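Long-range contact in cycloalternan-forming enzyme (Listeria monocytogenes serovar 1/2a, PDB 5F7U), which belongs to glycoside hydrolase family 31 and combines several beta-rich domains with a TIM-barrel domain: residues Y114-E119 / V234-Q239. The protein carries 1 engineered substitution. Numbering follows the deposited sequence.
Sequences YVTDWE and VINQYQ
The beta-rich N-terminal part of this family 31 enzyme brings strands 106-129 and 235-243 together here. Both pair antiparallel with strand 214-229, yet their short segments run 44° apart with axes 8.9 Å from each other at closest approach, so side chains rather than a shared backbone network join them. Trp118 carries the largest share of the contact. With CG anti to its carbonyl carbon, its indole reaches across so that Gln239 NE2 sits over the centre of one face, 3.1 Å above the ring plane. The amide plane stands almost upright on the ring (86°), a geometry consistent with an N-H pointing into the pi cloud. Gln239 OE1 is held by Asn241 ND2, which probably helps fix the amide's rotation.

Gln237 comes to the benzo side: its CB lies 3.7 Å from Trp118 CH2 and its OE1 3.4 Å from Trp118 CZ2, while its NE2 is bonded to Asp324. Strand 235-243 belongs to the galactose mutarotase-like domain of family 31 enzymes, and Leu228 of strand 214-229 also touches Trp118, Thr116 and Gln237.

Toward the N-terminal ends of the segments the contact turns to methyl packing beside a water-bridged polar pair. Val234 spreads its two methyls: CG1 meets Tyr114 CD2 obliquely at 3.7 Å, and CG2 approaches Thr116 CG2 at 3.9 Å. Thr116 OG1, in the crowded position between its N and carbonyl carbon (chi1 54°), is hydrogen-bonded (2.7 Å) to a water that accepts from Asn236 ND2 at 2.8 Å, so the water bridges the two segments.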
ATOM      1  N   TYR A 114       4.433 -18.996  35.497  1.00 18.16           N
ATOM      2  CA  TYR A 114       3.238 -19.773  35.790  1.00 19.05           C
ATOM      3  C   TYR A 114       2.992 -20.713  34.620  1.00 18.46           C
ATOM      4  O   TYR A 114       2.891 -20.276  33.474  1.00 18.61           O
ATOM      5  CB  TYR A 114       2.026 -18.866  36.002  1.00 20.40           C
ATOM      6  CG  TYR A 114       2.248 -17.773  37.021  1.00 21.70           C
ATOM      7  CD1 TYR A 114       1.965 -17.984  38.381  1.00 22.94           C
ATOM      8  CD2 TYR A 114       2.725 -16.505  36.624  1.00 22.08           C
ATOM      9  CE1 TYR A 114       2.176 -16.971  39.313  1.00 24.38           C
ATOM     10  CE2 TYR A 114       2.925 -15.496  37.553  1.00 23.14           C
ATOM     11  CZ  TYR A 114       2.646 -15.733  38.887  1.00 24.41           C
ATOM     12  OH  TYR A 114       2.843 -14.713  39.802  1.00 26.05           O
ATOM     13  N   VAL A 115       2.886 -21.996  34.915  1.00 18.06           N
ATOM     14  CA  VAL A 115       2.832 -23.011  33.875  1.00 17.54           C
ATOM     15  C   VAL A 115       1.396 -23.147  33.366  1.00 17.84           C
ATOM     16  O   VAL A 115       0.453 -23.334  34.140  1.00 18.41           O
ATOM     17  CB  VAL A 115       3.429 -24.339  34.376  1.00 17.71           C
ATOM     18  CG1 VAL A 115       3.342 -25.407  33.297  1.00 18.02           C
ATOM     19  CG2 VAL A 115       4.887 -24.116  34.788  1.00 17.24           C
ATOM     20  N   THR A 116       1.260 -23.051  32.049  1.00 17.34           N
ATOM     21  CA  THR A 116      -0.038 -22.910  31.409  1.00 17.77           C
ATOM     22  C   THR A 116      -0.429 -24.121  30.561  1.00 18.37           C
ATOM     23  O   THR A 116       0.411 -24.961  30.219  1.00 18.13           O
ATOM     24  CB  THR A 116      -0.016 -21.672  30.493  1.00 17.48           C
ATOM     25  OG1 THR A 116       1.096 -21.791  29.592  1.00 16.56           O
ATOM     26  CG2 THR A 116       0.141 -20.381  31.320  1.00 17.07           C
ATOM     27  N   ASP A 117      -1.718 -24.202  30.238  1.00 18.22           N
ATOM     28  CA  ASP A 117      -2.201 -25.092  29.193  1.00 18.63           C
ATOM     29  C   ASP A 117      -3.443 -24.490  28.564  1.00 17.67           C
ATOM     30  O   ASP A 117      -4.046 -23.566  29.123  1.00 17.22           O
ATOM     31  CB  ASP A 117      -2.473 -26.522  29.733  1.00 20.11           C
ATOM     32  CG  ASP A 117      -2.301 -27.607  28.658  1.00 21.05           C
ATOM     33  OD1 ASP A 117      -2.257 -27.313  27.443  1.00 20.85           O
ATOM     34  OD2 ASP A 117      -2.213 -28.792  29.046  1.00 22.77           O
ATOM     35  N   TRP A 118      -3.796 -24.994  27.383  1.00 17.61           N
ATOM     36  CA  TRP A 118      -4.961 -24.509  26.642  1.00 17.04           C
ATOM     37  C   TRP A 118      -6.282 -24.951  27.252  1.00 17.27           C
ATOM     38  O   TRP A 118      -6.433 -26.103  27.681  1.00 17.72           O
ATOM     39  CB  TRP A 118      -4.861 -24.938  25.165  1.00 16.93           C
ATOM     40  CG  TRP A 118      -3.792 -24.177  24.441  1.00 17.02           C
ATOM     41  CD1 TRP A 118      -2.513 -24.593  24.176  1.00 17.43           C
ATOM     42  CD2 TRP A 118      -3.898 -22.852  23.935  1.00 16.47           C
ATOM     43  NE1 TRP A 118      -1.818 -23.595  23.517  1.00 17.18           N
ATOM     44  CE2 TRP A 118      -2.637 -22.510  23.375  1.00 16.55           C
ATOM     45  CE3 TRP A 118      -4.931 -21.896  23.928  1.00 15.75           C
ATOM     46  CZ2 TRP A 118      -2.392 -21.271  22.773  1.00 16.24           C
ATOM     47  CZ3 TRP A 118      -4.685 -20.641  23.338  1.00 15.38           C
ATOM     48  CH2 TRP A 118      -3.419 -20.349  22.762  1.00 15.77           C
ATOM     49  N   GLU A 119      -7.228 -24.012  27.285  1.00 16.93           N
ATOM     50  CA  GLU A 119      -8.631 -24.283  27.607  1.00 17.32           C
ATOM     51  C   GLU A 119      -9.432 -23.732  26.438  1.00 16.82           C
ATOM     52  O   GLU A 119      -9.076 -22.681  25.879  1.00 16.35           O
ATOM     53  CB  GLU A 119      -9.042 -23.573  28.887  1.00 17.48           C
ATOM     54  CG  GLU A 119      -8.277 -24.040  30.124  1.00 18.29           C
ATOM     55  CD  GLU A 119      -8.663 -23.306  31.396  1.00 18.43           C
ATOM     56  OE1 GLU A 119      -9.396 -22.285  31.353  1.00 18.18           O
ATOM     57  OE2 GLU A 119      -8.204 -23.757  32.461  1.00 19.18           O
ATOM     58  N   VAL A 234      -2.623 -16.069  35.240  1.00 22.38           N
ATOM     59  CA  VAL A 234      -2.293 -15.556  33.907  1.00 21.37           C
ATOM     60  C   VAL A 234      -3.152 -16.129  32.790  1.00 20.35           C
ATOM     61  O   VAL A 234      -3.568 -17.293  32.864  1.00 20.58           O
ATOM     62  CB  VAL A 234      -0.794 -15.775  33.524  1.00 21.71           C
ATOM     63  CG1 VAL A 234       0.123 -14.962  34.424  1.00 23.01           C
ATOM     64  CG2 VAL A 234      -0.404 -17.256  33.560  1.00 22.22           C
ATOM     65  N   ILE A 235      -3.425 -15.285  31.783  1.00 19.53           N
ATOM     66  CA  ILE A 235      -3.860 -15.707  30.433  1.00 18.51           C
ATOM     67  C   ILE A 235      -2.789 -15.159  29.485  1.00 17.56           C
ATOM     68  O   ILE A 235      -2.626 -13.936  29.371  1.00 17.63           O
ATOM     69  CB  ILE A 235      -5.281 -15.209  30.064  1.00 19.01           C
ATOM     70  CG1 ILE A 235      -6.319 -15.893  30.989  1.00 20.27           C
ATOM     71  CG2 ILE A 235      -5.554 -15.452  28.575  1.00 18.77           C
ATOM     72  CD1 ILE A 235      -7.680 -15.225  31.044  1.00 21.20           C
ATOM     73  N   ASN A 236      -2.018 -16.054  28.860  1.00 16.59           N
ATOM     74  CA  ASN A 236      -0.834 -15.647  28.085  1.00 16.35           C
ATOM     75  C   ASN A 236      -1.032 -15.599  26.584  1.00 15.69           C
ATOM     76  O   ASN A 236      -0.231 -14.967  25.866  1.00 15.89           O
ATOM     77  CB  ASN A 236       0.383 -16.546  28.402  1.00 16.91           C
ATOM     78  CG  ASN A 236       0.999 -16.235  29.759  1.00 17.87           C
ATOM     79  OD1 ASN A 236       0.761 -15.168  30.319  1.00 17.97           O
ATOM     80  ND2 ASN A 236       1.804 -17.151  30.282  1.00 18.67           N
ATOM     81  N   GLN A 237      -2.061 -16.292  26.102  1.00 15.29           N
ATOM     82  CA  GLN A 237      -2.340 -16.323  24.659  1.00 14.93           C
ATOM     83  C   GLN A 237      -3.798 -16.644  24.396  1.00 14.35           C
ATOM     84  O   GLN A 237      -4.461 -17.244  25.244  1.00 14.26           O
ATOM     85  CB  GLN A 237      -1.486 -17.383  23.948  1.00 15.71           C
ATOM     86  CG  GLN A 237      -0.015 -17.040  23.722  1.00 17.31           C
ATOM     87  CD  GLN A 237       0.670 -17.993  22.757  1.00 18.27           C
ATOM     88  OE1 GLN A 237       0.362 -19.202  22.720  1.00 18.11           O
ATOM     89  NE2 GLN A 237       1.617 -17.459  21.971  1.00 18.96           N
ATOM     90  N   TYR A 238      -4.283 -16.242  23.214  1.00 13.63           N
ATOM     91  CA  TYR A 238      -5.598 -16.622  22.722  1.00 13.63           C
ATOM     92  C   TYR A 238      -5.445 -17.264  21.363  1.00 13.25           C
ATOM     93  O   TYR A 238      -4.491 -16.978  20.649  1.00 13.31           O
ATOM     94  CB  TYR A 238      -6.457 -15.382  22.490  1.00 13.59           C
ATOM     95  CG  TYR A 238      -7.034 -14.752  23.716  1.00 14.13           C
ATOM     96  CD1 TYR A 238      -8.130 -15.339  24.364  1.00 14.53           C
ATOM     97  CD2 TYR A 238      -6.526 -13.538  24.212  1.00 14.46           C
ATOM     98  CE1 TYR A 238      -8.700 -14.746  25.485  1.00 15.68           C
ATOM     99  CE2 TYR A 238      -7.091 -12.940  25.350  1.00 15.32           C
ATOM    100  CZ  TYR A 238      -8.171 -13.545  25.977  1.00 15.79           C
ATOM    101  OH  TYR A 238      -8.757 -12.965  27.090  1.00 17.07           O
ATOM    102  N   GLN A 239      -6.402 -18.104  20.986  1.00 13.40           N
ATOM    103  CA  GLN A 239      -6.453 -18.567  19.585  1.00 13.33           C
ATOM    104  C   GLN A 239      -7.881 -18.786  19.125  1.00 13.47           C
ATOM    105  O   GLN A 239      -8.779 -19.036  19.941  1.00 13.34           O
ATOM    106  CB  GLN A 239      -5.635 -19.862  19.392  1.00 14.05           C
ATOM    107  CG  GLN A 239      -6.239 -21.093  20.067  1.00 15.52           C
ATOM    108  CD  GLN A 239      -5.433 -22.335  19.748  1.00 16.66           C
ATOM    109  OE1 GLN A 239      -5.559 -22.911  18.667  1.00 17.68           O
ATOM    110  NE2 GLN A 239      -4.577 -22.740  20.671  1.00 17.45           N
TER
HETATM  111  O   HOH W   1       2.415 -19.553  28.909  1.00 17.17           O